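Local atomic coordinates of possible galactose mutarotase (Streptomyces platensis subsp. rosaceus, PDB entry 4RNL), a protein that is of unconfirmed function but probably interconverts the anomers of galactose or a related aldose, as aldose 1-epimerases do. Residues A[274-287]-A[299-313]. Sequence-based numbering, arbitrary orientation.
Sequences TTEPGLQLYTADHL and YGPAAGLALETQHFP
P277 lies over one face of the H311 imidazole: its CG sits 3.8 Å from the ring centroid, close to the normal, a CH-pi contact. At the edge of the same ring E276 OE1 is the acceptor of H311 ND1, though its modelled position is less certain; the carboxylate's other oxygen, OE2, is hydrogen-bonded to S334 OG. The F312 ring presents its edge instead, CE1 standing 3.5 Å from P277 O with G278 CA beside it. The amides of Q280 and Q310 are inclined by 60°, and Q310 NE2 donates to a lone pair of Q280 OE1 at 2.8 Å. With chi1 at 62°, CG of Q310 lies between its backbone N and carbonyl carbon, and the extended chain beyond carries the amide to Q280 CB. A leucine in place of Q310 would probably leave Q280 OE1 without this donor and its amide held mainly through NE2. Strands 278-282 and 305-310 are adjacent antiparallel strands of a seven-stranded sheet in the beta-sandwich of the galactose mutarotase-like fold; near-straight pairs such as A306 N to Y282 O (2.9 Å, 172°) set their register. On the Q280 side E308 OE2 hydrogen-bonds a glycerol, probably from the crystallisation liquor, which may mark the sugar pocket. On the other side L307 CD2 packs tightly against L281 CD1 (3.5 Å) and also meets L279 CD2, while T274 and T309 approach tip to tip, both hydroxyls hydrogen-bonded to T336 OG1.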
ATOM      1  N   THR A 274       5.302   9.242  -6.188  1.00  9.42           N
ATOM      2  CA  THR A 274       5.734   7.882  -6.477  1.00 11.23           C
ATOM      3  C   THR A 274       6.476   7.761  -7.794  1.00 11.06           C
ATOM      4  O   THR A 274       6.354   8.611  -8.677  1.00 10.32           O
ATOM      5  CB  THR A 274       4.539   6.895  -6.476  1.00 14.62           C
ATOM      6  OG1 THR A 274       5.021   5.544  -6.497  1.00 10.62           O
ATOM      7  CG2 THR A 274       3.628   7.125  -7.687  1.00 11.73           C
ATOM      8  N   THR A 275       7.252   6.687  -7.909  1.00 10.31           N
ATOM      9  CA  THR A 275       7.907   6.304  -9.153  1.00 11.48           C
ATOM     10  C   THR A 275       6.983   5.420  -9.997  1.00 14.63           C
ATOM     11  O   THR A 275       7.219   5.205 -11.187  1.00 11.77           O
ATOM     12  CB  THR A 275       9.167   5.492  -8.849  1.00  9.97           C
ATOM     13  OG1 THR A 275       8.823   4.431  -7.950  1.00  9.77           O
ATOM     14  CG2 THR A 275      10.232   6.379  -8.195  1.00 13.01           C
ATOM     15  N   GLU A 276       5.936   4.894  -9.367  1.00  9.51           N
ATOM     16  CA  GLU A 276       5.056   3.904 -10.007  1.00 10.05           C
ATOM     17  C   GLU A 276       4.185   4.479 -11.121  1.00 10.43           C
ATOM     18  O   GLU A 276       3.860   5.671 -11.113  1.00 11.07           O
ATOM     19  CB  GLU A 276       4.152   3.267  -8.940  1.00 10.23           C
ATOM     20  CG  GLU A 276       4.901   2.384  -7.950  1.00 13.13           C
ATOM     21  CD  GLU A 276       5.353   1.067  -8.565  1.00 19.66           C
ATOM     22  OE1 GLU A 276       4.667   0.559  -9.476  1.00 19.47           O
ATOM     23  OE2 GLU A 276       6.402   0.534  -8.143  1.00 23.32           O
ATOM     24  N   PRO A 277       3.766   3.622 -12.068  1.00  9.69           N
ATOM     25  CA  PRO A 277       2.900   4.062 -13.166  1.00 10.97           C
ATOM     26  C   PRO A 277       1.408   3.985 -12.839  1.00 14.77           C
ATOM     27  O   PRO A 277       0.564   4.494 -13.593  1.00 12.79           O
ATOM     28  CB  PRO A 277       3.216   3.043 -14.259  1.00 10.64           C
ATOM     29  CG  PRO A 277       3.483   1.760 -13.477  1.00  9.48           C
ATOM     30  CD  PRO A 277       4.221   2.226 -12.246  1.00 11.35           C
ATOM     31  N   GLY A 278       1.072   3.325 -11.743  1.00 10.36           N
ATOM     32  CA  GLY A 278      -0.326   3.100 -11.433  1.00  8.76           C
ATOM     33  C   GLY A 278      -0.675   3.397  -9.989  1.00  8.48           C
ATOM     34  O   GLY A 278       0.189   3.469  -9.108  1.00 10.21           O
ATOM     35  N   LEU A 279      -1.967   3.574  -9.748  1.00  9.22           N
ATOM     36  CA  LEU A 279      -2.454   3.793  -8.399  1.00  8.26           C
ATOM     37  C   LEU A 279      -3.794   3.101  -8.259  1.00 12.14           C
ATOM     38  O   LEU A 279      -4.713   3.369  -9.026  1.00 10.75           O
ATOM     39  CB  LEU A 279      -2.577   5.298  -8.121  1.00 10.98           C
ATOM     40  CG  LEU A 279      -3.082   5.768  -6.751  1.00 13.62           C
ATOM     41  CD1 LEU A 279      -2.496   7.133  -6.422  1.00 17.43           C
ATOM     42  CD2 LEU A 279      -4.591   5.893  -6.753  1.00 18.50           C
ATOM     43  N   GLN A 280      -3.908   2.216  -7.276  1.00 13.01           N
ATOM     44  CA  GLN A 280      -5.192   1.602  -6.974  1.00 11.47           C
ATOM     45  C   GLN A 280      -5.904   2.477  -5.953  1.00 11.79           C
ATOM     46  O   GLN A 280      -5.356   2.768  -4.897  1.00 12.52           O
ATOM     47  CB  GLN A 280      -4.990   0.201  -6.384  1.00 12.01           C
ATOM     48  CG  GLN A 280      -6.267  -0.635  -6.301  1.00 11.99           C
ATOM     49  CD  GLN A 280      -6.643  -1.248  -7.630  1.00 14.15           C
ATOM     50  OE1 GLN A 280      -5.848  -1.239  -8.579  1.00 11.53           O
ATOM     51  NE2 GLN A 280      -7.863  -1.774  -7.719  1.00 14.27           N
ATOM     52  N   LEU A 281      -7.121   2.904  -6.269  1.00  9.24           N
ATOM     53  CA  LEU A 281      -7.933   3.647  -5.315  1.00 12.41           C
ATOM     54  C   LEU A 281      -8.955   2.656  -4.779  1.00 11.21           C
ATOM     55  O   LEU A 281      -9.712   2.087  -5.546  1.00 10.18           O
ATOM     56  CB  LEU A 281      -8.643   4.807  -6.024  1.00 11.87           C
ATOM     57  CG  LEU A 281      -9.700   5.560  -5.214  1.00 11.38           C
ATOM     58  CD1 LEU A 281      -9.091   6.113  -3.947  1.00 15.06           C
ATOM     59  CD2 LEU A 281     -10.310   6.684  -6.048  1.00 15.82           C
ATOM     60  N   TYR A 282      -8.955   2.417  -3.475  1.00 10.81           N
ATOM     61  CA  TYR A 282      -9.913   1.480  -2.900  1.00  9.88           C
ATOM     62  C   TYR A 282     -10.598   2.119  -1.710  1.00 14.41           C
ATOM     63  O   TYR A 282      -9.943   2.585  -0.782  1.00 10.84           O
ATOM     64  CB  TYR A 282      -9.237   0.158  -2.501  1.00  9.81           C
ATOM     65  CG  TYR A 282     -10.207  -0.803  -1.854  1.00 10.67           C
ATOM     66  CD1 TYR A 282     -11.406  -1.131  -2.479  1.00 13.37           C
ATOM     67  CD2 TYR A 282      -9.932  -1.372  -0.614  1.00 13.24           C
ATOM     68  CE1 TYR A 282     -12.318  -2.003  -1.881  1.00 13.02           C
ATOM     69  CE2 TYR A 282     -10.826  -2.247  -0.009  1.00 12.82           C
ATOM     70  CZ  TYR A 282     -12.012  -2.558  -0.649  1.00 16.31           C
ATOM     71  OH  TYR A 282     -12.896  -3.419  -0.047  1.00 14.35           O
ATOM     72  N   THR A 283     -11.923   2.151  -1.744  1.00 11.24           N
ATOM     73  CA  THR A 283     -12.682   2.863  -0.721  1.00  9.72           C
ATOM     74  C   THR A 283     -13.215   1.981   0.406  1.00 15.64           C
ATOM     75  O   THR A 283     -14.161   2.366   1.081  1.00 12.63           O
ATOM     76  CB  THR A 283     -13.844   3.668  -1.344  1.00 15.92           C
ATOM     77  OG1 THR A 283     -14.615   2.806  -2.199  1.00 11.35           O
ATOM     78  CG2 THR A 283     -13.293   4.815  -2.177  1.00 16.38           C
ATOM     79  N   ALA A 284     -12.617   0.809   0.607  1.00 14.34           N
ATOM     80  CA  ALA A 284     -12.892  -0.014   1.800  1.00 11.36           C
ATOM     81  C   ALA A 284     -14.353  -0.404   1.955  1.00 16.67           C
ATOM     82  O   ALA A 284     -14.913  -0.360   3.060  1.00 17.92           O
ATOM     83  CB  ALA A 284     -12.398   0.698   3.082  1.00 11.04           C
ATOM     84  N   ASP A 285     -14.987  -0.797   0.862  1.00 17.19           N
ATOM     85  CA  ASP A 285     -16.407  -1.091   0.941  1.00 19.01           C
ATOM     86  C   ASP A 285     -16.730  -2.424   1.611  1.00 13.70           C
ATOM     87  O   ASP A 285     -17.877  -2.674   1.968  1.00 17.82           O
ATOM     88  CB  ASP A 285     -17.045  -0.962  -0.439  1.00 26.19           C
ATOM     89  CG  ASP A 285     -16.779   0.392  -1.048  1.00 32.87           C
ATOM     90  OD1 ASP A 285     -17.567   1.329  -0.778  1.00 33.65           O
ATOM     91  OD2 ASP A 285     -15.751   0.524  -1.751  1.00 34.80           O
ATOM     92  N   HIS A 286     -15.721  -3.261   1.817  1.00 16.59           N
ATOM     93  CA  HIS A 286     -15.950  -4.550   2.473  1.00 18.43           C
ATOM     94  C   HIS A 286     -16.165  -4.394   3.980  1.00 17.24           C
ATOM     95  O   HIS A 286     -16.709  -5.279   4.633  1.00 21.50           O
ATOM     96  CB  HIS A 286     -14.776  -5.488   2.219  1.00 15.69           C
ATOM     97  CG  HIS A 286     -13.547  -5.134   2.995  1.00 16.81           C
ATOM     98  ND1 HIS A 286     -12.661  -4.161   2.584  1.00 18.60           N
ATOM     99  CD2 HIS A 286     -13.055  -5.628   4.156  1.00 16.21           C
ATOM    100  CE1 HIS A 286     -11.677  -4.066   3.464  1.00 17.19           C
ATOM    101  NE2 HIS A 286     -11.890  -4.950   4.424  1.00 16.51           N
ATOM    102  N   LEU A 287     -15.732  -3.264   4.533  1.00 17.68           N
ATOM    103  CA  LEU A 287     -15.878  -3.016   5.971  1.00 17.60           C
ATOM    104  C   LEU A 287     -17.354  -2.940   6.381  1.00 18.94           C
ATOM    105  O   LEU A 287     -18.173  -2.309   5.700  1.00 22.33           O
ATOM    106  CB  LEU A 287     -15.113  -1.747   6.371  1.00 13.20           C
ATOM    107  CG  LEU A 287     -13.596  -1.888   6.171  1.00 16.15           C
ATOM    108  CD1 LEU A 287     -12.853  -0.600   6.497  1.00 12.32           C
ATOM    109  CD2 LEU A 287     -13.046  -3.020   7.015  1.00 13.07           C
ATOM    110  N   TYR A 299     -15.168   0.121  12.240  1.00 15.52           N
ATOM    111  CA  TYR A 299     -14.986   0.654  10.891  1.00 11.33           C
ATOM    112  C   TYR A 299     -16.152   0.271   9.978  1.00 16.41           C
ATOM    113  O   TYR A 299     -16.410  -0.914   9.758  1.00 15.24           O
ATOM    114  CB  TYR A 299     -13.687   0.108  10.281  1.00 13.52           C
ATOM    115  CG  TYR A 299     -12.400   0.633  10.896  1.00 14.54           C
ATOM    116  CD1 TYR A 299     -12.317   1.924  11.406  1.00 10.87           C
ATOM    117  CD2 TYR A 299     -11.265  -0.165  10.946  1.00 16.84           C
ATOM    118  CE1 TYR A 299     -11.142   2.402  11.961  1.00  9.86           C
ATOM    119  CE2 TYR A 299     -10.083   0.299  11.496  1.00 13.26           C
ATOM    120  CZ  TYR A 299     -10.027   1.582  11.999  1.00 13.61           C
ATOM    121  OH  TYR A 299      -8.847   2.038  12.545  1.00 10.93           O
ATOM    122  N   GLY A 300     -16.851   1.270   9.442  1.00 17.00           N
ATOM    123  CA  GLY A 300     -17.886   1.028   8.445  1.00 18.42           C
ATOM    124  C   GLY A 300     -17.315   1.179   7.043  1.00 15.99           C
ATOM    125  O   GLY A 300     -16.132   1.478   6.886  1.00 13.82           O
ATOM    126  N   PRO A 301     -18.148   0.963   6.008  1.00 15.88           N
ATOM    127  CA  PRO A 301     -17.664   1.135   4.633  1.00 14.87           C
ATOM    128  C   PRO A 301     -17.121   2.547   4.429  1.00 13.72           C
ATOM    129  O   PRO A 301     -17.689   3.498   4.979  1.00 15.46           O
ATOM    130  CB  PRO A 301     -18.921   0.898   3.779  1.00 19.25           C
ATOM    131  CG  PRO A 301     -20.083   1.103   4.729  1.00 24.27           C
ATOM    132  CD  PRO A 301     -19.578   0.622   6.062  1.00 21.77           C
ATOM    133  N   ALA A 302     -16.009   2.657   3.705  1.00 12.54           N
ATOM    134  CA  ALA A 302     -15.346   3.936   3.428  1.00 11.60           C
ATOM    135  C   ALA A 302     -14.755   4.620   4.667  1.00 12.30           C
ATOM    136  O   ALA A 302     -14.555   5.835   4.674  1.00 15.25           O
ATOM    137  CB  ALA A 302     -16.277   4.883   2.663  1.00 17.03           C
ATOM    138  N   ALA A 303     -14.442   3.839   5.695  1.00 10.34           N
ATOM    139  CA  ALA A 303     -13.855   4.404   6.920  1.00 10.14           C
ATOM    140  C   ALA A 303     -12.505   5.028   6.621  1.00 12.63           C
ATOM    141  O   ALA A 303     -12.076   5.954   7.307  1.00 13.28           O
ATOM    142  CB  ALA A 303     -13.717   3.330   7.997  1.00 11.09           C
ATOM    143  N   GLY A 304     -11.841   4.519   5.585  1.00 10.34           N
ATOM    144  CA  GLY A 304     -10.566   5.052   5.129  1.00 10.60           C
ATOM    145  C   GLY A 304     -10.380   4.779   3.647  1.00 11.90           C
ATOM    146  O   GLY A 304     -11.151   4.019   3.057  1.00 12.40           O
ATOM    147  N   LEU A 305      -9.370   5.402   3.041  1.00  8.64           N
ATOM    148  CA  LEU A 305      -9.125   5.262   1.607  1.00  9.83           C
ATOM    149  C   LEU A 305      -7.733   4.726   1.411  1.00 10.19           C
ATOM    150  O   LEU A 305      -6.782   5.246   1.999  1.00 10.84           O
ATOM    151  CB  LEU A 305      -9.211   6.624   0.916  1.00 10.39           C
ATOM    152  CG  LEU A 305     -10.456   7.435   1.254  1.00 16.01           C
ATOM    153  CD1 LEU A 305     -10.338   8.850   0.710  1.00 19.22           C
ATOM    154  CD2 LEU A 305     -11.684   6.732   0.695  1.00 15.07           C
ATOM    155  N   ALA A 306      -7.599   3.690   0.591  1.00 10.95           N
ATOM    156  CA  ALA A 306      -6.269   3.188   0.262  1.00 10.28           C
ATOM    157  C   ALA A 306      -5.852   3.725  -1.099  1.00 12.33           C
ATOM    158  O   ALA A 306      -6.590   3.599  -2.080  1.00 15.31           O
ATOM    159  CB  ALA A 306      -6.240   1.656   0.267  1.00 13.65           C
ATOM    160  N   LEU A 307      -4.669   4.335  -1.150  1.00 10.72           N
ATOM    161  CA  LEU A 307      -4.077   4.782  -2.406  1.00 10.95           C
ATOM    162  C   LEU A 307      -2.794   3.993  -2.581  1.00 16.89           C
ATOM    163  O   LEU A 307      -1.766   4.344  -2.014  1.00 19.70           O
ATOM    164  CB  LEU A 307      -3.763   6.278  -2.348  1.00 14.12           C
ATOM    165  CG  LEU A 307      -4.958   7.200  -2.099  1.00 21.17           C
ATOM    166  CD1 LEU A 307      -4.501   8.625  -1.802  1.00 26.97           C
ATOM    167  CD2 LEU A 307      -5.852   7.194  -3.298  1.00 23.67           C
ATOM    168  N   GLU A 308      -2.864   2.906  -3.338  1.00 11.73           N
ATOM    169  CA  GLU A 308      -1.739   1.985  -3.454  1.00 13.10           C
ATOM    170  C   GLU A 308      -1.008   2.196  -4.761  1.00 13.74           C
ATOM    171  O   GLU A 308      -1.546   1.912  -5.837  1.00 11.36           O
ATOM    172  CB  GLU A 308      -2.231   0.537  -3.389  1.00 14.02           C
ATOM    173  CG  GLU A 308      -3.254   0.292  -2.296  1.00 27.58           C
ATOM    174  CD  GLU A 308      -4.142  -0.892  -2.604  1.00 31.15           C
ATOM    175  OE1 GLU A 308      -3.610  -1.915  -3.068  1.00 29.61           O
ATOM    176  OE2 GLU A 308      -5.370  -0.792  -2.402  1.00 40.33           O
ATOM    177  N   THR A 309       0.226   2.674  -4.672  1.00  9.84           N
ATOM    178  CA  THR A 309       1.027   2.893  -5.876  1.00  9.27           C
ATOM    179  C   THR A 309       1.560   1.549  -6.332  1.00 12.26           C
ATOM    180  O   THR A 309       2.035   0.753  -5.520  1.00 14.94           O
ATOM    181  CB  THR A 309       2.173   3.862  -5.591  1.00 14.88           C
ATOM    182  OG1 THR A 309       2.951   3.345  -4.511  1.00 15.88           O
ATOM    183  CG2 THR A 309       1.617   5.236  -5.170  1.00 10.80           C
ATOM    184  N   GLN A 310       1.486   1.286  -7.635  1.00  8.88           N
ATOM    185  CA  GLN A 310       1.688  -0.075  -8.109  1.00  8.47           C
ATOM    186  C   GLN A 310       1.856  -0.122  -9.618  1.00 10.39           C
ATOM    187  O   GLN A 310       1.623   0.871 -10.315  1.00 11.71           O
ATOM    188  CB  GLN A 310       0.451  -0.894  -7.730  1.00 10.87           C
ATOM    189  CG  GLN A 310      -0.815  -0.347  -8.403  1.00 13.44           C
ATOM    190  CD  GLN A 310      -2.015  -1.236  -8.216  1.00 16.98           C
ATOM    191  OE1 GLN A 310      -2.014  -2.120  -7.360  1.00 17.73           O
ATOM    192  NE2 GLN A 310      -3.055  -1.017  -9.028  1.00 17.26           N
ATOM    193  N   HIS A 311       2.281  -1.273 -10.128  1.00 10.03           N
ATOM    194  CA  HIS A 311       2.081  -1.574 -11.544  1.00 11.64           C
ATOM    195  C   HIS A 311       0.649  -2.102 -11.718  1.00 11.94           C
ATOM    196  O   HIS A 311      -0.009  -2.452 -10.736  1.00 12.73           O
ATOM    197  CB  HIS A 311       3.128  -2.573 -12.047  1.00 10.42           C
ATOM    198  CG  HIS A 311       4.430  -1.937 -12.437  1.00 13.05           C
ATOM    199  ND1 HIS A 311       5.106  -1.060 -11.614  1.00 14.75           N
ATOM    200  CD2 HIS A 311       5.178  -2.055 -13.557  1.00 12.52           C
ATOM    201  CE1 HIS A 311       6.212  -0.660 -12.215  1.00 17.62           C
ATOM    202  NE2 HIS A 311       6.281  -1.248 -13.397  1.00 15.77           N
ATOM    203  N   PHE A 312       0.163  -2.137 -12.956  1.00 12.13           N
ATOM    204  CA  PHE A 312      -1.256  -2.396 -13.227  1.00 10.50           C
ATOM    205  C   PHE A 312      -1.677  -3.824 -12.867  1.00 11.93           C
ATOM    206  O   PHE A 312      -0.872  -4.757 -12.973  1.00 12.97           O
ATOM    207  CB  PHE A 312      -1.569  -2.176 -14.718  1.00 10.08           C
ATOM    208  CG  PHE A 312      -1.282  -0.785 -15.232  1.00 13.31           C
ATOM    209  CD1 PHE A 312      -0.941   0.260 -14.377  1.00 11.47           C
ATOM    210  CD2 PHE A 312      -1.372  -0.528 -16.594  1.00 12.14           C
ATOM    211  CE1 PHE A 312      -0.686   1.534 -14.884  1.00 13.62           C
ATOM    212  CE2 PHE A 312      -1.122   0.735 -17.106  1.00 13.59           C
ATOM    213  CZ  PHE A 312      -0.777   1.768 -16.245  1.00 13.02           C
ATOM    214  N   PRO A 313      -2.947  -4.009 -12.452  1.00 12.04           N
ATOM    215  CA  PRO A 313      -3.490  -5.351 -12.198  1.00 14.09           C
ATOM    216  C   PRO A 313      -3.292  -6.270 -13.394  1.00 12.60           C
ATOM    217  O   PRO A 313      -3.422  -5.819 -14.536  1.00 13.86           O
ATOM    218  CB  PRO A 313      -4.989  -5.092 -11.996  1.00 14.39           C
ATOM    219  CG  PRO A 313      -5.045  -3.690 -11.456  1.00 15.49           C
ATOM    220  CD  PRO A 313      -3.931  -2.948 -12.153  1.00 12.27           C
TER